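Local structure of envelope polyprotein (Puumala orthohantavirus, 5FXU) at residues T308-I322 against C336-F348. The protein forms, as the Gn glycoprotein, part of the antigenic hantavirus surface and probably works together with its partner Gc in cell entry. Sequence-based numbering, arbitrary orientation.
Sequences TSTGVLTAKDDPVYI and CDKKTLPLTWTGF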
# COMPACT_ATOMS: atom_id res chain seq x y z
N THR A 308 7.06 -4.52 3.45
CA THR A 308 6.66 -3.41 4.28
C THR A 308 6.43 -3.89 5.72
O THR A 308 6.11 -5.06 5.94
CB THR A 308 5.37 -2.71 3.74
OG1 THR A 308 4.28 -3.63 3.70
CG2 THR A 308 5.59 -2.16 2.35
N SER A 309 6.56 -2.97 6.67
CA SER A 309 6.48 -3.28 8.09
C SER A 309 5.27 -2.62 8.73
O SER A 309 5.22 -2.48 9.94
CB SER A 309 7.74 -2.78 8.79
OG SER A 309 8.90 -3.14 8.08
N THR A 310 4.27 -2.24 7.93
CA THR A 310 3.08 -1.55 8.45
C THR A 310 1.79 -2.32 8.11
O THR A 310 1.67 -2.92 7.05
CB THR A 310 2.95 -0.15 7.87
OG1 THR A 310 2.94 -0.26 6.45
CG2 THR A 310 4.14 0.74 8.29
N GLY A 311 0.84 -2.30 9.04
CA GLY A 311 -0.46 -2.89 8.80
C GLY A 311 -1.46 -2.53 9.88
O GLY A 311 -1.19 -1.71 10.74
N VAL A 312 -2.61 -3.19 9.82
CA VAL A 312 -3.69 -3.03 10.79
C VAL A 312 -4.11 -4.41 11.26
O VAL A 312 -4.12 -5.35 10.49
CB VAL A 312 -4.91 -2.34 10.13
CG1 VAL A 312 -6.00 -2.03 11.11
CG2 VAL A 312 -4.49 -1.04 9.48
N LEU A 313 -4.46 -4.53 12.53
CA LEU A 313 -5.10 -5.73 13.04
C LEU A 313 -6.43 -5.96 12.37
O LEU A 313 -7.22 -5.02 12.25
CB LEU A 313 -5.36 -5.61 14.54
CG LEU A 313 -4.15 -5.59 15.48
CD1 LEU A 313 -4.67 -5.58 16.88
CD2 LEU A 313 -3.21 -6.75 15.27
N THR A 314 -6.70 -7.19 11.95
CA THR A 314 -8.00 -7.51 11.34
C THR A 314 -9.11 -7.64 12.37
O THR A 314 -10.27 -7.49 12.04
CB THR A 314 -7.94 -8.80 10.52
OG1 THR A 314 -7.62 -9.89 11.38
CG2 THR A 314 -6.91 -8.71 9.41
N ALA A 315 -8.74 -7.88 13.63
CA ALA A 315 -9.69 -8.17 14.69
C ALA A 315 -10.53 -6.99 15.14
O ALA A 315 -11.66 -7.18 15.61
CB ALA A 315 -9.00 -8.81 15.91
N LYS A 316 -9.99 -5.78 15.07
CA LYS A 316 -10.72 -4.61 15.61
C LYS A 316 -11.37 -3.76 14.54
O LYS A 316 -10.69 -3.31 13.61
CB LYS A 316 -9.79 -3.75 16.48
CG LYS A 316 -9.21 -4.46 17.70
CD LYS A 316 -10.29 -4.98 18.62
CE LYS A 316 -9.68 -5.53 19.90
NZ LYS A 316 -10.75 -6.02 20.81
N ASP A 317 -12.68 -3.56 14.70
CA ASP A 317 -13.45 -2.61 13.89
C ASP A 317 -12.75 -1.27 13.73
O ASP A 317 -12.53 -0.78 12.62
CB ASP A 317 -14.83 -2.34 14.51
CG ASP A 317 -15.84 -3.49 14.28
OD1 ASP A 317 -15.74 -4.50 15.02
OD2 ASP A 317 -16.72 -3.37 13.39
N ASP A 318 -12.41 -0.69 14.88
CA ASP A 318 -11.58 0.51 14.96
C ASP A 318 -10.15 0.08 14.69
O ASP A 318 -9.64 -0.78 15.41
CB ASP A 318 -11.64 1.12 16.37
CG ASP A 318 -13.04 1.58 16.75
OD1 ASP A 318 -13.79 2.06 15.86
OD2 ASP A 318 -13.37 1.46 17.95
N PRO A 319 -9.51 0.69 13.67
CA PRO A 319 -8.18 0.25 13.27
C PRO A 319 -7.09 0.40 14.36
O PRO A 319 -6.99 1.44 15.01
CB PRO A 319 -7.85 1.14 12.07
CG PRO A 319 -8.73 2.34 12.22
CD PRO A 319 -9.95 1.89 12.94
N VAL A 320 -6.34 -0.68 14.59
CA VAL A 320 -5.14 -0.64 15.40
C VAL A 320 -3.98 -0.75 14.44
O VAL A 320 -3.75 -1.82 13.89
CB VAL A 320 -5.11 -1.78 16.41
CG1 VAL A 320 -3.79 -1.81 17.16
CG2 VAL A 320 -6.25 -1.62 17.39
N TYR A 321 -3.27 0.36 14.24
CA TYR A 321 -2.18 0.41 13.27
C TYR A 321 -0.89 -0.06 13.92
O TYR A 321 -0.59 0.28 15.05
CB TYR A 321 -2.00 1.83 12.72
CG TYR A 321 -3.12 2.31 11.84
CD1 TYR A 321 -3.14 1.98 10.51
CD2 TYR A 321 -4.16 3.10 12.34
CE1 TYR A 321 -4.17 2.41 9.68
CE2 TYR A 321 -5.20 3.55 11.53
CZ TYR A 321 -5.20 3.19 10.18
OH TYR A 321 -6.22 3.57 9.34
N ILE A 322 -0.13 -0.84 13.17
CA ILE A 322 1.09 -1.46 13.67
C ILE A 322 2.27 -1.14 12.78
O ILE A 322 2.16 -1.15 11.58
CB ILE A 322 0.93 -2.99 13.76
CG1 ILE A 322 -0.06 -3.31 14.87
CG2 ILE A 322 2.24 -3.69 14.14
CD1 ILE A 322 -1.14 -4.21 14.37
N CYS A 336 -6.90 -17.59 11.78
CA CYS A 336 -8.04 -16.84 12.35
C CYS A 336 -7.63 -15.69 13.23
O CYS A 336 -8.19 -14.60 13.14
CB CYS A 336 -8.98 -17.76 13.15
SG CYS A 336 -10.39 -18.47 12.28
N ASP A 337 -6.66 -15.92 14.11
CA ASP A 337 -6.30 -14.95 15.13
C ASP A 337 -4.99 -14.24 14.85
O ASP A 337 -4.13 -14.76 14.14
CB ASP A 337 -6.21 -15.63 16.50
CG ASP A 337 -7.55 -16.17 16.98
OD1 ASP A 337 -8.59 -15.48 16.80
OD2 ASP A 337 -7.56 -17.28 17.55
N LYS A 338 -4.85 -13.06 15.45
CA LYS A 338 -3.58 -12.35 15.52
C LYS A 338 -3.00 -11.92 14.17
O LYS A 338 -1.79 -11.74 14.03
CB LYS A 338 -2.54 -13.18 16.31
CG LYS A 338 -2.92 -13.48 17.74
CD LYS A 338 -1.79 -14.27 18.42
CE LYS A 338 -1.94 -14.30 19.94
NZ LYS A 338 -3.27 -14.82 20.35
N LYS A 339 -3.88 -11.73 13.19
CA LYS A 339 -3.45 -11.43 11.83
C LYS A 339 -3.69 -9.98 11.46
O LYS A 339 -4.34 -9.22 12.20
CB LYS A 339 -4.11 -12.39 10.84
CG LYS A 339 -5.60 -12.21 10.63
CD LYS A 339 -6.12 -13.21 9.61
CE LYS A 339 -7.62 -13.39 9.73
NZ LYS A 339 -8.11 -14.32 8.69
N THR A 340 -3.13 -9.59 10.32
CA THR A 340 -3.12 -8.22 9.89
C THR A 340 -3.37 -8.08 8.40
O THR A 340 -3.24 -9.06 7.66
CB THR A 340 -1.75 -7.56 10.15
OG1 THR A 340 -0.75 -8.22 9.37
CG2 THR A 340 -1.38 -7.64 11.61
N LEU A 341 -3.68 -6.85 8.00
CA LEU A 341 -3.73 -6.41 6.60
C LEU A 341 -2.68 -5.35 6.40
O LEU A 341 -2.51 -4.47 7.25
CB LEU A 341 -5.10 -5.81 6.25
CG LEU A 341 -6.24 -6.82 6.09
CD1 LEU A 341 -7.57 -6.10 6.19
CD2 LEU A 341 -6.15 -7.56 4.79
N PRO A 342 -1.98 -5.39 5.27
CA PRO A 342 -0.95 -4.39 5.05
C PRO A 342 -1.53 -3.05 4.62
O PRO A 342 -2.58 -3.00 3.96
CB PRO A 342 -0.10 -5.01 3.95
CG PRO A 342 -1.07 -5.87 3.17
CD PRO A 342 -2.00 -6.41 4.20
N LEU A 343 -0.82 -1.96 4.97
CA LEU A 343 -1.24 -0.60 4.63
C LEU A 343 -1.17 -0.31 3.14
O LEU A 343 -2.03 0.39 2.60
CB LEU A 343 -0.43 0.45 5.39
CG LEU A 343 -0.63 0.57 6.89
CD1 LEU A 343 -0.32 2.01 7.29
CD2 LEU A 343 -2.02 0.19 7.37
N THR A 344 -0.12 -0.81 2.50
CA THR A 344 0.03 -0.75 1.06
C THR A 344 0.35 -2.13 0.53
O THR A 344 0.83 -2.98 1.27
CB THR A 344 1.15 0.20 0.61
OG1 THR A 344 2.43 -0.38 0.93
CG2 THR A 344 0.99 1.57 1.27
N TRP A 345 0.04 -2.35 -0.74
CA TRP A 345 0.21 -3.66 -1.37
C TRP A 345 0.50 -3.44 -2.85
O TRP A 345 -0.23 -2.70 -3.52
CB TRP A 345 -1.06 -4.51 -1.22
CG TRP A 345 -0.92 -5.91 -1.76
CD1 TRP A 345 -0.50 -7.00 -1.08
CD2 TRP A 345 -1.18 -6.35 -3.09
NE1 TRP A 345 -0.49 -8.10 -1.90
CE2 TRP A 345 -0.90 -7.73 -3.14
CE3 TRP A 345 -1.64 -5.71 -4.25
CZ2 TRP A 345 -1.06 -8.50 -4.32
CZ3 TRP A 345 -1.81 -6.47 -5.43
CH2 TRP A 345 -1.52 -7.85 -5.45
N THR A 346 1.58 -4.05 -3.31
CA THR A 346 2.02 -3.95 -4.68
C THR A 346 2.10 -5.36 -5.25
O THR A 346 2.71 -6.26 -4.65
CB THR A 346 3.38 -3.21 -4.78
OG1 THR A 346 3.26 -1.89 -4.21
CG2 THR A 346 3.81 -3.05 -6.22
N GLY A 347 1.44 -5.56 -6.39
CA GLY A 347 1.47 -6.83 -7.10
C GLY A 347 1.16 -6.69 -8.56
O GLY A 347 1.19 -5.59 -9.10
N PHE A 348 0.89 -7.81 -9.21
CA PHE A 348 0.68 -7.87 -10.66
C PHE A 348 -0.55 -8.71 -10.98
O PHE A 348 -0.78 -9.73 -10.34
CB PHE A 348 1.91 -8.44 -11.35
CG PHE A 348 3.15 -7.63 -11.10
CD1 PHE A 348 3.93 -7.86 -9.98
CD2 PHE A 348 3.52 -6.61 -11.98
CE1 PHE A 348 5.08 -7.10 -9.73
CE2 PHE A 348 4.67 -5.86 -11.75
CZ PHE A 348 5.45 -6.10 -10.62
O HOH W 1 2.28 -1.96 4.31
O HOH W 2 -6.11 -9.34 14.34
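Val312 and Leu341 form a hydrogen-bonded antiparallel pair, each giving its N-H to the other's carbonyl: Val312 N to Leu341 O and Leu341 N to Val312 O are both 2.9 Å. Beyond this pair, Thr314 N reaches Lys339 O at 3.1 Å, the N-H pointing almost straight at the oxygen (171°). Lys339 O also accepts from a water that takes the N-H of Ala315. At the other end, Leu343 N makes a weak 3.4 Å bond to Thr310 O, and a second water accepts from Thr308 OG1 and Thr344 N while donating to Thr310 OG1. Asp113 bonds both nearby hydroxyls, OD1 to that of Thr310 and OD2 to that of Thr344, so one carboxylate spans the two segments.

Strand 310-313 lies between two antiparallel neighbours, the start of strand 340-354 and strand 321-323; the latter, paired through backbone bonds between Gly311 and Ile322, is reached through the loop that follows Leu313, in a beta-hairpin of the Gn head. Gly311 faces Pro342 in a non-hydrogen-bonded pair with CA atoms 4.1 Å apart, and the absence of a side chain lets Leu341 O come close to its CA.

Leu343 buries more surface in this contact than any other residue. With CG anti to the carbonyl carbon (chi1 -69°), its branch lies against Thr310 CB and OG1, crossing that side chain at about a right angle, while CD2 presses on Val312 CG2, a tight 3.5 Å approach. The same methyl meets the Tyr321 ring at its edge, in plane, 3.8 Å from CD1. Farther along the strands, toward Lys339, Thr314 CG2 packs against Leu341 CG, and Thr314 OG1, bonded to Asn224, sits beside Lys339 CG. The extended Lys339 chain carries its amine onward to Glu209, Glu213 and the carbonyl of Val335.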